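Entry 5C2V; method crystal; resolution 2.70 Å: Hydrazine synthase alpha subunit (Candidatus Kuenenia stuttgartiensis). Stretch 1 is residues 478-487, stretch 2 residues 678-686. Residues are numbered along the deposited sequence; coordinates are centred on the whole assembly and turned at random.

Stretch 1 (478-487) FRVGAGAHLL
Stretch 2 678-686: SVDGIAAYS

No hydrogen bond joins the two stretches; the contact is one of packing, mostly between side chains, and buries 391 Å² summed over both sides. Stretch 1 runs extended through Val-480 (phi/psi near -138/134, then -92/133), then folds through overlapping type I turns, Gly-481 to Ala-484 and Gly-483 to Leu-486, the second closed by Leu-486 N to Gly-483 O at 2.6 Å. Gly-481, at 87/24, suits its place because a CB would jam against the preceding carbonyl. Stretch 2 begins as a tight, weakly bonded hairpin: Val-679 and Ile-682 exchange backbone hydrogen bonds (Val-679 N to Ile-682 O 2.8 Å, and Ile-682 N to Val-679 O 3.1 Å), while Asp-680 (55/39) and Gly-681 (81/16) make the bend with positive phi; the chain then runs on to Ser-686, the N-cap of a helix.

In register, the CA atoms of Ala-482 and Ala-684 lie 6.2 Å apart, those of His-485 and Val-679 8.1 Å. The small methyls permit the close approach: Ala-482 CB sits 3.7 Å from Ala-684 CB and 3.8 Å from Ile-682 CG2. Ile-682 (m, t) extends CD1 over one face of the Arg-479 guanidinium, 3.8 Å from CZ; the arginine's t, p, t chain, with chi4 -90°, presents that flat face. His-485 (p, chi2 -73°) turns its ring face to Val-679 (t), whose CG1 makes a CH-pi contact 3.5 Å from the ring centroid. Leu-486 (m, t) places CD1 4.2 Å from CE2 of Tyr-685 (chi1 -35°, chi2 -76°), whose ring edge meets Gly-483 CA.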

ATOM      1  N   PHE D 478      17.956 -20.709 -19.945  1.00 39.37           N
ATOM      2  CA  PHE D 478      17.054 -19.965 -19.065  1.00 47.46           C
ATOM      3  C   PHE D 478      17.785 -19.073 -18.063  1.00 61.69           C
ATOM      4  O   PHE D 478      18.749 -19.494 -17.423  1.00 46.92           O
ATOM      5  CB  PHE D 478      16.133 -20.934 -18.317  1.00 46.31           C
ATOM      6  CG  PHE D 478      15.223 -20.267 -17.320  1.00 40.28           C
ATOM      7  CD1 PHE D 478      14.123 -19.537 -17.743  1.00 41.23           C
ATOM      8  CD2 PHE D 478      15.461 -20.383 -15.960  1.00 32.13           C
ATOM      9  CE1 PHE D 478      13.283 -18.928 -16.828  1.00 43.75           C
ATOM     10  CE2 PHE D 478      14.624 -19.777 -15.040  1.00 50.27           C
ATOM     11  CZ  PHE D 478      13.534 -19.048 -15.475  1.00 35.24           C
ATOM     12  N   ARG D 479      17.303 -17.842 -17.924  1.00 58.16           N
ATOM     13  CA  ARG D 479      17.908 -16.869 -17.019  1.00 54.01           C
ATOM     14  C   ARG D 479      16.849 -16.074 -16.258  1.00 52.39           C
ATOM     15  O   ARG D 479      15.873 -15.604 -16.842  1.00 53.00           O
ATOM     16  CB  ARG D 479      18.818 -15.915 -17.798  1.00 60.00           C
ATOM     17  CG  ARG D 479      19.543 -14.898 -16.934  1.00 56.08           C
ATOM     18  CD  ARG D 479      20.482 -15.580 -15.955  1.00 58.03           C
ATOM     19  NE  ARG D 479      21.034 -14.641 -14.983  1.00 65.76           N
ATOM     20  CZ  ARG D 479      22.161 -13.960 -15.160  1.00 84.09           C
ATOM     21  NH1 ARG D 479      22.863 -14.112 -16.274  1.00 78.61           N
ATOM     22  NH2 ARG D 479      22.588 -13.127 -14.220  1.00 82.27           N
ATOM     23  N   VAL D 480      17.050 -15.925 -14.951  1.00 48.40           N
ATOM     24  CA  VAL D 480      16.137 -15.157 -14.111  1.00 46.82           C
ATOM     25  C   VAL D 480      16.591 -13.702 -14.001  1.00 62.04           C
ATOM     26  O   VAL D 480      17.766 -13.428 -13.762  1.00 60.24           O
ATOM     27  CB  VAL D 480      16.025 -15.764 -12.697  1.00 48.20           C
ATOM     28  CG1 VAL D 480      15.107 -14.923 -11.820  1.00 47.69           C
ATOM     29  CG2 VAL D 480      15.526 -17.197 -12.771  1.00 65.01           C
ATOM     30  N   GLY D 481      15.656 -12.775 -14.181  1.00 63.74           N
ATOM     31  CA  GLY D 481      15.952 -11.359 -14.058  1.00 55.57           C
ATOM     32  C   GLY D 481      16.466 -10.743 -15.344  1.00 50.16           C
ATOM     33  O   GLY D 481      17.151  -9.722 -15.322  1.00 62.55           O
ATOM     34  N   ALA D 482      16.132 -11.365 -16.469  1.00 55.75           N
ATOM     35  CA  ALA D 482      16.552 -10.862 -17.771  1.00 61.04           C
ATOM     36  C   ALA D 482      15.805  -9.581 -18.127  1.00 54.59           C
ATOM     37  O   ALA D 482      16.289  -8.765 -18.913  1.00 58.47           O
ATOM     38  CB  ALA D 482      16.336 -11.920 -18.843  1.00 57.57           C
ATOM     39  N   GLY D 483      14.621  -9.416 -17.548  1.00 67.07           N
ATOM     40  CA  GLY D 483      13.783  -8.261 -17.813  1.00 54.92           C
ATOM     41  C   GLY D 483      13.724  -7.236 -16.692  1.00 48.93           C
ATOM     42  O   GLY D 483      12.772  -6.462 -16.622  1.00 52.82           O
ATOM     43  N   ALA D 484      14.720  -7.239 -15.810  1.00 49.32           N
ATOM     44  CA  ALA D 484      14.725  -6.358 -14.638  1.00 33.09           C
ATOM     45  C   ALA D 484      14.565  -4.877 -14.994  1.00 50.44           C
ATOM     46  O   ALA D 484      14.092  -4.084 -14.180  1.00 46.68           O
ATOM     47  CB  ALA D 484      16.002  -6.564 -13.839  1.00 27.57           C
ATOM     48  N   HIS D 485      14.960  -4.511 -16.208  1.00 43.85           N
ATOM     49  CA  HIS D 485      14.803  -3.144 -16.690  1.00 32.64           C
ATOM     50  C   HIS D 485      13.371  -2.888 -17.156  1.00 53.77           C
ATOM     51  O   HIS D 485      12.970  -1.745 -17.370  1.00 49.43           O
ATOM     52  CB  HIS D 485      15.788  -2.866 -17.825  1.00 32.38           C
ATOM     53  CG  HIS D 485      15.661  -3.811 -18.980  1.00 51.25           C
ATOM     54  ND1 HIS D 485      16.086  -5.122 -18.919  1.00 35.49           N
ATOM     55  CD2 HIS D 485      15.160  -3.636 -20.225  1.00 52.25           C
ATOM     56  CE1 HIS D 485      15.850  -5.713 -20.076  1.00 47.07           C
ATOM     57  NE2 HIS D 485      15.289  -4.834 -20.887  1.00 40.50           N
ATOM     58  N   LEU D 486      12.611  -3.967 -17.316  1.00 56.52           N
ATOM     59  CA  LEU D 486      11.219  -3.891 -17.750  1.00 33.38           C
ATOM     60  C   LEU D 486      10.253  -3.942 -16.566  1.00 56.35           C
ATOM     61  O   LEU D 486      10.666  -3.850 -15.409  1.00 47.46           O
ATOM     62  CB  LEU D 486      10.906  -5.019 -18.735  1.00 42.22           C
ATOM     63  CG  LEU D 486      11.801  -5.060 -19.975  1.00 42.17           C
ATOM     64  CD1 LEU D 486      11.483  -6.271 -20.839  1.00 39.22           C
ATOM     65  CD2 LEU D 486      11.658  -3.774 -20.774  1.00 43.04           C
ATOM     66  N   LEU D 487       8.967  -4.082 -16.874  1.00 52.92           N
ATOM     67  CA  LEU D 487       7.901  -4.057 -15.873  1.00 49.25           C
ATOM     68  C   LEU D 487       8.017  -5.153 -14.813  1.00 37.08           C
ATOM     69  O   LEU D 487       7.627  -4.953 -13.663  1.00 36.31           O
ATOM     70  CB  LEU D 487       6.540  -4.173 -16.565  1.00 30.52           C
ATOM     71  CG  LEU D 487       6.302  -3.216 -17.734  1.00 50.49           C
ATOM     72  CD1 LEU D 487       4.890  -3.362 -18.279  1.00 38.60           C
ATOM     73  CD2 LEU D 487       6.571  -1.785 -17.304  1.00 47.57           C
ATOM     74  N   SER D 678      21.255  -6.968 -26.035  1.00 50.53           N
ATOM     75  CA  SER D 678      21.925  -7.113 -24.750  1.00 49.26           C
ATOM     76  C   SER D 678      21.631  -5.927 -23.837  1.00 48.25           C
ATOM     77  O   SER D 678      21.885  -4.777 -24.194  1.00 49.44           O
ATOM     78  CB  SER D 678      23.435  -7.265 -24.946  1.00 49.00           C
ATOM     79  OG  SER D 678      24.094  -7.443 -23.704  1.00 64.34           O
ATOM     80  N   VAL D 679      21.088  -6.217 -22.659  1.00 44.99           N
ATOM     81  CA  VAL D 679      20.794  -5.186 -21.672  1.00 38.40           C
ATOM     82  C   VAL D 679      21.423  -5.550 -20.332  1.00 46.93           C
ATOM     83  O   VAL D 679      21.064  -6.562 -19.729  1.00 58.46           O
ATOM     84  CB  VAL D 679      19.277  -4.988 -21.489  1.00 46.81           C
ATOM     85  CG1 VAL D 679      19.004  -3.952 -20.407  1.00 23.91           C
ATOM     86  CG2 VAL D 679      18.629  -4.581 -22.807  1.00 37.37           C
ATOM     87  N   ASP D 680      22.359  -4.718 -19.881  1.00 58.14           N
ATOM     88  CA  ASP D 680      23.113  -4.963 -18.651  1.00 52.89           C
ATOM     89  C   ASP D 680      23.807  -6.323 -18.675  1.00 54.45           C
ATOM     90  O   ASP D 680      23.858  -7.024 -17.664  1.00 64.54           O
ATOM     91  CB  ASP D 680      22.200  -4.858 -17.424  1.00 53.20           C
ATOM     92  CG  ASP D 680      21.815  -3.426 -17.105  1.00 80.82           C
ATOM     93  OD1 ASP D 680      22.423  -2.838 -16.185  1.00 91.93           O
ATOM     94  OD2 ASP D 680      20.906  -2.889 -17.772  1.00 73.88           O
ATOM     95  N   GLY D 681      24.339  -6.688 -19.838  1.00 50.72           N
ATOM     96  CA  GLY D 681      25.080  -7.927 -19.986  1.00 67.84           C
ATOM     97  C   GLY D 681      24.207  -9.155 -20.160  1.00 69.81           C
ATOM     98  O   GLY D 681      24.672 -10.283 -19.994  1.00 78.61           O
ATOM     99  N   ILE D 682      22.937  -8.939 -20.485  1.00 59.55           N
ATOM    100  CA  ILE D 682      22.007 -10.043 -20.703  1.00 52.16           C
ATOM    101  C   ILE D 682      21.174  -9.830 -21.964  1.00 53.96           C
ATOM    102  O   ILE D 682      20.447  -8.844 -22.078  1.00 58.69           O
ATOM    103  CB  ILE D 682      21.058 -10.231 -19.502  1.00 49.91           C
ATOM    104  CG1 ILE D 682      21.844 -10.649 -18.257  1.00 54.47           C
ATOM    105  CG2 ILE D 682      19.993 -11.268 -19.821  1.00 53.80           C
ATOM    106  CD1 ILE D 682      20.983 -10.873 -17.035  1.00 58.64           C
ATOM    107  N   ALA D 683      21.285 -10.760 -22.906  1.00 44.00           N
ATOM    108  CA  ALA D 683      20.504 -10.698 -24.136  1.00 49.83           C
ATOM    109  C   ALA D 683      19.389 -11.738 -24.109  1.00 66.43           C
ATOM    110  O   ALA D 683      19.643 -12.941 -24.194  1.00 69.11           O
ATOM    111  CB  ALA D 683      21.397 -10.902 -25.348  1.00 38.51           C
ATOM    112  N   ALA D 684      18.154 -11.259 -24.001  1.00 66.56           N
ATOM    113  CA  ALA D 684      16.989 -12.125 -23.860  1.00 45.28           C
ATOM    114  C   ALA D 684      16.030 -11.941 -25.025  1.00 43.79           C
ATOM    115  O   ALA D 684      15.772 -12.875 -25.786  1.00 77.45           O
ATOM    116  CB  ALA D 684      16.277 -11.849 -22.544  1.00 42.88           C
ATOM    117  N   TYR D 685      15.519 -10.719 -25.156  1.00 51.84           N
ATOM    118  CA  TYR D 685      14.465 -10.401 -26.109  1.00 52.08           C
ATOM    119  C   TYR D 685      14.951  -9.504 -27.240  1.00 47.71           C
ATOM    120  O   TYR D 685      16.099  -9.063 -27.246  1.00 61.66           O
ATOM    121  CB  TYR D 685      13.304  -9.717 -25.386  1.00 52.46           C
ATOM    122  CG  TYR D 685      13.086 -10.248 -23.995  1.00 53.53           C
ATOM    123  CD1 TYR D 685      12.470 -11.471 -23.806  1.00 55.11           C
ATOM    124  CD2 TYR D 685      13.460  -9.515 -22.871  1.00 46.85           C
ATOM    125  CE1 TYR D 685      12.258 -11.972 -22.549  1.00 65.63           C
ATOM    126  CE2 TYR D 685      13.244 -10.010 -21.602  1.00 59.70           C
ATOM    127  CZ  TYR D 685      12.642 -11.239 -21.450  1.00 63.86           C
ATOM    128  OH  TYR D 685      12.421 -11.740 -20.191  1.00 80.95           O
ATOM    129  N   SER D 686      14.058  -9.218 -28.182  1.00 39.84           N
ATOM    130  CA  SER D 686      14.396  -8.390 -29.330  1.00 51.24           C
ATOM    131  C   SER D 686      14.191  -6.909 -29.029  1.00 56.11           C
ATOM    132  O   SER D 686      13.872  -6.529 -27.901  1.00 42.38           O
ATOM    133  CB  SER D 686      13.565  -8.798 -30.549  1.00 50.55           C
ATOM    134  OG  SER D 686      12.179  -8.645 -30.301  1.00 53.49           O
TER